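Local coordinates for protein carbon monoxide dehydrogenase (Thermococcus sp. AM4, PDB 6T7J) that catalyses the oxidation of carbon monoxide to carbon dioxide, probably passing the electrons through its iron-sulfur clusters to a ferredoxin, at residues L216-G219 with I220-S223; G13-T17 with K18-E22; I621-K624 with R625-G629. All coordinates share one frame; numbering follows the deposited sequence.

Contact 1 (L216-G219 with I220-S223); sequences LLHG and IRTS
His218 and Thr222, one turn apart on helix 212-242, are joined twice through a single oxygen. The carbonyl O of His218 accepts the backbone N of Thr222 at 2.9 Å and Thr222 OG1 at 3.0 Å, the two donors arriving from opposite faces of the carbonyl plane; the buried hydroxyl is thereby satisfied by its own helix. A threonine hydroxyl bonded to the carbonyl four residues earlier is a common feature of helices. That hydroxyl also stands over one face of the His218 imidazole, displaced toward the rim, with OG1 3.4 Å from CE1. The guanidinium of Arg221 approaches the edge of the ring, NE lying 3.4 Å from His218 CD2. Edge meets edge here, with the planes 77° apart. Both side chains leave with CG anti to the backbone N, and a bend at chi3 of Arg221 (62°) brings its NE beside the imidazole.

On another side of the helix, Leu217 and Ile220 run side by side, CD2 to CD1 4.1 Å apart. Ser223 OG bonds to Ile220 O at 2.7 Å.

Outside this turn, Glu196 accepts a weak hydrogen bond from His218 NE2 and, like Glu199, forms a long ion pair with Arg221. Helix 193-203 thus covers the His218 and Thr222 side, helix 558-569 meets Ile220 and Ser223, and helix 586-595 packs on Leu216.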
loop_
_atom_site.group_PDB
_atom_site.type_symbol
_atom_site.label_atom_id
_atom_site.label_comp_id
_atom_site.label_asym_id
_atom_site.label_seq_id
_atom_site.Cartn_x
_atom_site.Cartn_y
_atom_site.Cartn_z
ATOM N N LEU A 216 0.237 -0.032 -14.849
ATOM C CA LEU A 216 -1.094 -0.612 -14.986
ATOM C C LEU A 216 -1.038 -2.120 -15.206
ATOM O O LEU A 216 -1.966 -2.833 -14.813
ATOM C CB LEU A 216 -1.849 0.085 -16.118
ATOM C CG LEU A 216 -2.119 1.569 -15.844
ATOM C CD1 LEU A 216 -3.058 2.167 -16.881
ATOM C CD2 LEU A 216 -2.667 1.770 -14.435
ATOM N N LEU A 217 0.043 -2.633 -15.799
ATOM C CA LEU A 217 0.185 -4.080 -15.930
ATOM C C LEU A 217 0.406 -4.733 -14.571
ATOM O O LEU A 217 -0.144 -5.807 -14.288
ATOM C CB LEU A 217 1.333 -4.415 -16.884
ATOM C CG LEU A 217 1.054 -4.240 -18.377
ATOM C CD1 LEU A 217 2.319 -4.453 -19.191
ATOM C CD2 LEU A 217 -0.051 -5.179 -18.835
ATOM N N HIS A 218 1.195 -4.095 -13.703
ATOM C CA HIS A 218 1.306 -4.627 -12.351
ATOM C C HIS A 218 0.002 -4.465 -11.581
ATOM O O HIS A 218 -0.314 -5.296 -10.724
ATOM C CB HIS A 218 2.445 -3.966 -11.583
ATOM C CG HIS A 218 2.623 -4.523 -10.206
ATOM N ND1 HIS A 218 2.333 -3.805 -9.067
ATOM C CD2 HIS A 218 3.025 -5.747 -9.788
ATOM C CE1 HIS A 218 2.576 -4.555 -8.007
ATOM N NE2 HIS A 218 2.986 -5.739 -8.415
ATOM N N GLY A 219 -0.757 -3.405 -11.860
ATOM C CA GLY A 219 -2.096 -3.312 -11.302
ATOM C C GLY A 219 -2.970 -4.475 -11.724
ATOM O O GLY A 219 -3.748 -5.006 -10.926
ATOM N N ILE A 220 -2.850 -4.886 -12.987
ATOM C CA ILE A 220 -3.567 -6.064 -13.469
ATOM C C ILE A 220 -3.134 -7.301 -12.688
ATOM O O ILE A 220 -3.965 -8.109 -12.254
ATOM C CB ILE A 220 -3.345 -6.238 -14.983
ATOM C CG1 ILE A 220 -4.285 -5.316 -15.766
ATOM C CG2 ILE A 220 -3.544 -7.691 -15.396
ATOM C CD1 ILE A 220 -3.818 -5.014 -17.168
ATOM N N ARG A 221 -1.820 -7.461 -12.497
ATOM C CA ARG A 221 -1.308 -8.604 -11.740
ATOM C C ARG A 221 -1.848 -8.617 -10.311
ATOM O O ARG A 221 -2.236 -9.670 -9.790
ATOM C CB ARG A 221 0.222 -8.585 -11.736
ATOM C CG ARG A 221 0.859 -9.631 -10.827
ATOM C CD ARG A 221 2.273 -9.985 -11.277
ATOM N NE ARG A 221 3.176 -8.838 -11.234
ATOM C CZ ARG A 221 4.431 -8.854 -11.672
ATOM N NH1 ARG A 221 4.941 -9.965 -12.191
ATOM N NH2 ARG A 221 5.178 -7.760 -11.593
ATOM N N THR A 222 -1.890 -7.450 -9.666
ATOM C CA THR A 222 -2.380 -7.368 -8.292
ATOM C C THR A 222 -3.877 -7.652 -8.218
ATOM O O THR A 222 -4.344 -8.356 -7.310
ATOM C CB THR A 222 -2.065 -5.988 -7.711
ATOM O OG1 THR A 222 -0.656 -5.738 -7.807
ATOM C CG2 THR A 222 -2.493 -5.906 -6.254
ATOM N N SER A 223 -4.647 -7.111 -9.164
ATOM C CA SER A 223 -6.071 -7.414 -9.219
ATOM C C SER A 223 -6.305 -8.905 -9.414
ATOM O O SER A 223 -7.246 -9.473 -8.850
ATOM C CB SER A 223 -6.731 -6.616 -10.341
ATOM O OG SER A 223 -6.473 -7.218 -11.599
#

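Contact 2 (G13-T17 with K18-E22); sequences GVSAT and KGVAE
Thr17 and Val20 are the ends of a type II beta turn that leads the chain into helix 20-30, with Lys18 and Gly19 at its corners. The carbonyl O of Lys18 accepts a hydrogen bond from Asn253 ND2, which fixes the first corner from outside. Gly19, the N-cap residue, has a phi of 110°, at which a CB would press on the carbonyl O of Lys18, and glycine avoids that clash.

Val20 makes the side-chain contacts with Val14, Ser15 and Thr17. Its CG1 is anti to the backbone N (chi1 172°), and its two methyls divide the first segment between them. CG2 sits in front of the two hydroxyls, 3.3 Å from Thr17 OG1 and 3.5 Å from Ser15 OG. CG1 lies 3.6 Å from Ser15 CB and 4.3 Å from Val14 CG1. The same Val14 methyl is 4.5 Å from the CA of Ala21, a looser touch at the start of the helix. Glu22 turns to His405 instead, its OE1 hydrogen-bonded to NE2 of that residue.

The surface met by Val20 is itself held in shape. Ser15 OG accepts the backbone N of Thr17 in an ST turn, at 3.0 Å and nearly straight (169°), and also accepts Thr17 OG1 at 3.1 Å. His458 ND1 is a third hydrogen-bonding partner of Ser15 OG, and Trp36 of helix 35-42 touches both Val14 and Val20.

Across the contact the side chains meet by van der Waals packing, methyls against methyls and hydroxyl oxygens. Those hydroxyls are already engaged with each other, the Thr17 N-H and His458, so that methyls can lie beside them with their polar needs met.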
loop_
_atom_site.group_PDB
_atom_site.type_symbol
_atom_site.label_atom_id
_atom_site.label_comp_id
_atom_site.label_asym_id
_atom_site.label_seq_id
_atom_site.Cartn_x
_atom_site.Cartn_y
_atom_site.Cartn_z
ATOM N N GLY A 13 -35.989 13.179 -5.180
ATOM C CA GLY A 13 -35.273 12.569 -6.283
ATOM C C GLY A 13 -33.896 12.073 -5.897
ATOM O O GLY A 13 -33.044 11.844 -6.761
ATOM N N VAL A 14 -33.669 11.893 -4.594
ATOM C CA VAL A 14 -32.341 11.518 -4.122
ATOM C C VAL A 14 -32.064 10.032 -4.337
ATOM O O VAL A 14 -30.906 9.640 -4.527
ATOM C CB VAL A 14 -32.174 11.906 -2.641
ATOM C CG1 VAL A 14 -33.019 11.010 -1.749
ATOM C CG2 VAL A 14 -30.713 11.831 -2.230
ATOM N N SER A 15 -33.093 9.186 -4.329
ATOM C CA SER A 15 -32.874 7.749 -4.303
ATOM C C SER A 15 -33.955 7.038 -5.105
ATOM O O SER A 15 -34.987 7.616 -5.454
ATOM C CB SER A 15 -32.847 7.222 -2.865
ATOM O OG SER A 15 -33.114 5.832 -2.827
ATOM N N ALA A 16 -33.700 5.760 -5.382
ATOM C CA ALA A 16 -34.617 4.912 -6.127
ATOM C C ALA A 16 -35.246 3.821 -5.271
ATOM O O ALA A 16 -36.050 3.036 -5.785
ATOM C CB ALA A 16 -33.898 4.276 -7.321
ATOM N N THR A 17 -34.900 3.742 -3.992
ATOM C CA THR A 17 -35.494 2.784 -3.073
ATOM C C THR A 17 -36.405 3.517 -2.097
ATOM O O THR A 17 -36.042 4.571 -1.567
ATOM C CB THR A 17 -34.420 2.002 -2.311
ATOM O OG1 THR A 17 -33.466 2.911 -1.752
ATOM C CG2 THR A 17 -33.703 1.042 -3.246
ATOM N N LYS A 18 -37.591 2.957 -1.873
ATOM C CA LYS A 18 -38.583 3.614 -1.033
ATOM C C LYS A 18 -38.119 3.651 0.419
ATOM O O LYS A 18 -37.632 2.651 0.955
ATOM C CB LYS A 18 -39.927 2.893 -1.146
ATOM C CG LYS A 18 -40.485 2.816 -2.558
ATOM C CD LYS A 18 -40.854 4.196 -3.082
ATOM C CE LYS A 18 -41.164 4.159 -4.571
ATOM N NZ LYS A 18 -40.041 4.697 -5.393
ATOM N N GLY A 19 -38.263 4.813 1.053
ATOM C CA GLY A 19 -37.904 5.008 2.441
ATOM C C GLY A 19 -36.686 5.883 2.660
ATOM O O GLY A 19 -36.533 6.443 3.754
ATOM N N VAL A 20 -35.818 6.017 1.656
ATOM C CA VAL A 20 -34.602 6.808 1.825
ATOM C C VAL A 20 -34.939 8.287 1.980
ATOM O O VAL A 20 -34.364 8.986 2.826
ATOM C CB VAL A 20 -33.644 6.562 0.643
ATOM C CG1 VAL A 20 -32.465 7.522 0.696
ATOM C CG2 VAL A 20 -33.163 5.118 0.643
ATOM N N ALA A 21 -35.881 8.784 1.174
ATOM C CA ALA A 21 -36.252 10.194 1.234
ATOM C C ALA A 21 -36.812 10.563 2.604
ATOM O O ALA A 21 -36.418 11.577 3.196
ATOM C CB ALA A 21 -37.266 10.511 0.136
ATOM N N GLU A 22 -37.750 9.756 3.115
ATOM C CA GLU A 22 -38.346 10.038 4.419
ATOM C C GLU A 22 -37.278 10.164 5.496
ATOM O O GLU A 22 -37.337 11.065 6.341
ATOM C CB GLU A 22 -39.346 8.944 4.803
ATOM C CG GLU A 22 -39.976 8.189 3.646
ATOM C CD GLU A 22 -40.838 7.027 4.121
ATOM O OE1 GLU A 22 -40.951 6.831 5.351
ATOM O OE2 GLU A 22 -41.401 6.308 3.269
#

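Contact 3 (I621-K624 with R625-G629); sequences ILEK and RKKLG
Leu622 and Arg625 meet near the C-terminal end of helix 610-627. The backbone bonds come in regular order: Arg625 N to Ile621 O, Lys626 N to Leu622 O and Lys627 N to Glu623 O. The pattern then fails at the helix end. Leu628 N makes only a weak bond to Lys624 O (3.2 Å). Gly629 leaves the helix at positive phi (67°), and with two bonds back into the last turn the end is a Schellman motif; its own N reaches Lys626 O at 3.3 Å.

Van der Waals contacts of the side-chain stems follow the helix surface. Arg625 sets a methylene on a carbonyl, CG lying 3.1 Å from Ile621 O. Its CD makes an aliphatic contact, 4.1 Å from Leu622 CD2, the side chains crossing at a slant. Lys626 folds back at chi3 (-74°), laying CE 3.6 Å from Glu623 CA.

The charges are looser: Glu623 OE1 is 4.8 Å from Lys627 NZ and Glu623 OE2 is 5.6 Å from Lys626 NZ, too far for salt bridges. Arg625 instead spends its guanidinium on carbonyls, with NH2 bonded to Leu437 O, NH1 to Lys443 O and NE to Pro631 O. With an alanine in place of Arg625, these three carbonyl oxygens would probably be left without their donor and the chain end freer to move.

The guanidinium thus ties the helix to helix 431-439 and to the residue just before strand 444-448, while Arg625 and Leu628 also touch Pro547, just ahead of strand 548-552. Leu632, the last residue, rests on Leu622 and Lys626.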
loop_
_atom_site.group_PDB
_atom_site.type_symbol
_atom_site.label_atom_id
_atom_site.label_comp_id
_atom_site.label_asym_id
_atom_site.label_seq_id
_atom_site.Cartn_x
_atom_site.Cartn_y
_atom_site.Cartn_z
ATOM N N ILE A 621 -22.520 -7.537 -26.242
ATOM C CA ILE A 621 -22.979 -8.923 -26.177
ATOM C C ILE A 621 -23.369 -9.422 -27.564
ATOM O O ILE A 621 -23.041 -10.551 -27.948
ATOM C CB ILE A 621 -24.142 -9.058 -25.178
ATOM C CG1 ILE A 621 -23.635 -8.877 -23.745
ATOM C CG2 ILE A 621 -24.829 -10.406 -25.336
ATOM C CD1 ILE A 621 -24.736 -8.846 -22.710
ATOM N N LEU A 622 -24.076 -8.592 -28.336
ATOM C CA LEU A 622 -24.441 -8.977 -29.696
ATOM C C LEU A 622 -23.204 -9.172 -30.563
ATOM O O LEU A 622 -23.170 -10.060 -31.424
ATOM C CB LEU A 622 -25.368 -7.927 -30.309
ATOM C CG LEU A 622 -26.804 -7.881 -29.782
ATOM C CD1 LEU A 622 -27.669 -7.001 -30.673
ATOM C CD2 LEU A 622 -27.390 -9.279 -29.673
ATOM N N GLU A 623 -22.176 -8.348 -30.348
ATOM C CA GLU A 623 -20.913 -8.514 -31.060
ATOM C C GLU A 623 -20.278 -9.863 -30.738
ATOM O O GLU A 623 -19.822 -10.584 -31.636
ATOM C CB GLU A 623 -19.967 -7.370 -30.693
ATOM C CG GLU A 623 -18.945 -7.019 -31.752
ATOM C CD GLU A 623 -18.206 -5.737 -31.427
ATOM O OE1 GLU A 623 -17.038 -5.814 -30.988
ATOM O OE2 GLU A 623 -18.800 -4.651 -31.607
ATOM N N LYS A 624 -20.243 -10.218 -29.452
ATOM C CA LYS A 624 -19.683 -11.506 -29.055
ATOM C C LYS A 624 -20.515 -12.668 -29.587
ATOM O O LYS A 624 -19.972 -13.743 -29.866
ATOM C CB LYS A 624 -19.568 -11.585 -27.533
ATOM C CG LYS A 624 -18.646 -10.540 -26.925
ATOM C CD LYS A 624 -17.264 -11.109 -26.669
ATOM C CE LYS A 624 -16.189 -10.037 -26.786
ATOM N NZ LYS A 624 -16.480 -8.857 -25.931
ATOM N N ARG A 625 -21.828 -12.474 -29.725
ATOM C CA ARG A 625 -22.668 -13.495 -30.343
ATOM C C ARG A 625 -22.330 -13.662 -31.818
ATOM O O ARG A 625 -22.225 -14.790 -32.315
ATOM C CB ARG A 625 -24.144 -13.136 -30.182
ATOM C CG ARG A 625 -24.639 -13.132 -28.752
ATOM C CD ARG A 625 -26.153 -13.080 -28.709
ATOM N NE ARG A 625 -26.743 -14.314 -29.218
ATOM C CZ ARG A 625 -26.946 -15.399 -28.482
ATOM N NH1 ARG A 625 -26.610 -15.404 -27.199
ATOM N NH2 ARG A 625 -27.487 -16.480 -29.026
ATOM N N LYS A 626 -22.166 -12.547 -32.534
ATOM C CA LYS A 626 -21.817 -12.616 -33.949
ATOM C C LYS A 626 -20.461 -13.282 -34.150
ATOM O O LYS A 626 -20.276 -14.060 -35.094
ATOM C CB LYS A 626 -21.826 -11.215 -34.564
ATOM C CG LYS A 626 -23.206 -10.575 -34.632
ATOM C CD LYS A 626 -23.159 -9.173 -35.234
ATOM C CE LYS A 626 -22.567 -8.161 -34.260
ATOM N NZ LYS A 626 -23.155 -6.798 -34.420
ATOM N N LYS A 627 -19.499 -13.000 -33.267
ATOM C CA LYS A 627 -18.189 -13.632 -33.384
ATOM C C LYS A 627 -18.232 -15.124 -33.073
ATOM O O LYS A 627 -17.331 -15.859 -33.493
ATOM C CB LYS A 627 -17.184 -12.935 -32.467
ATOM C CG LYS A 627 -16.859 -11.508 -32.875
ATOM C CD LYS A 627 -15.713 -10.945 -32.047
ATOM C CE LYS A 627 -15.480 -9.471 -32.345
ATOM N NZ LYS A 627 -15.089 -9.241 -33.766
ATOM N N LEU A 628 -19.251 -15.588 -32.353
ATOM C CA LEU A 628 -19.396 -16.996 -32.011
ATOM C C LEU A 628 -20.172 -17.788 -33.055
ATOM O O LEU A 628 -20.404 -18.986 -32.856
ATOM C CB LEU A 628 -20.090 -17.137 -30.650
ATOM C CG LEU A 628 -19.232 -16.960 -29.398
ATOM C CD1 LEU A 628 -20.080 -17.147 -28.154
ATOM C CD2 LEU A 628 -18.059 -17.927 -29.401
ATOM N N GLY A 629 -20.579 -17.157 -34.155
ATOM C CA GLY A 629 -21.387 -17.843 -35.141
ATOM C C GLY A 629 -22.775 -18.204 -34.668
ATOM O O GLY A 629 -23.420 -19.068 -35.266
#

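The three contacts follow one another along the chain without touching. Contact 2, at the N-terminal end, and contact 1 lie on opposite sides of the chain's centre, their centres 38 Å apart. Contact 3, close to the C-terminus, is nearer to contact 1, with centres 28 Å and nearest atoms about 16 Å apart; its centre is 39 Å from that of contact 2. In contact 2 the side chain of Thr17 is about 13 Å from the broken, nickel-free cluster C, too far to touch it. Contact 1 lies inside a helix, contact 3 spans the C-terminal end of one, and contact 2 leads into the start of another.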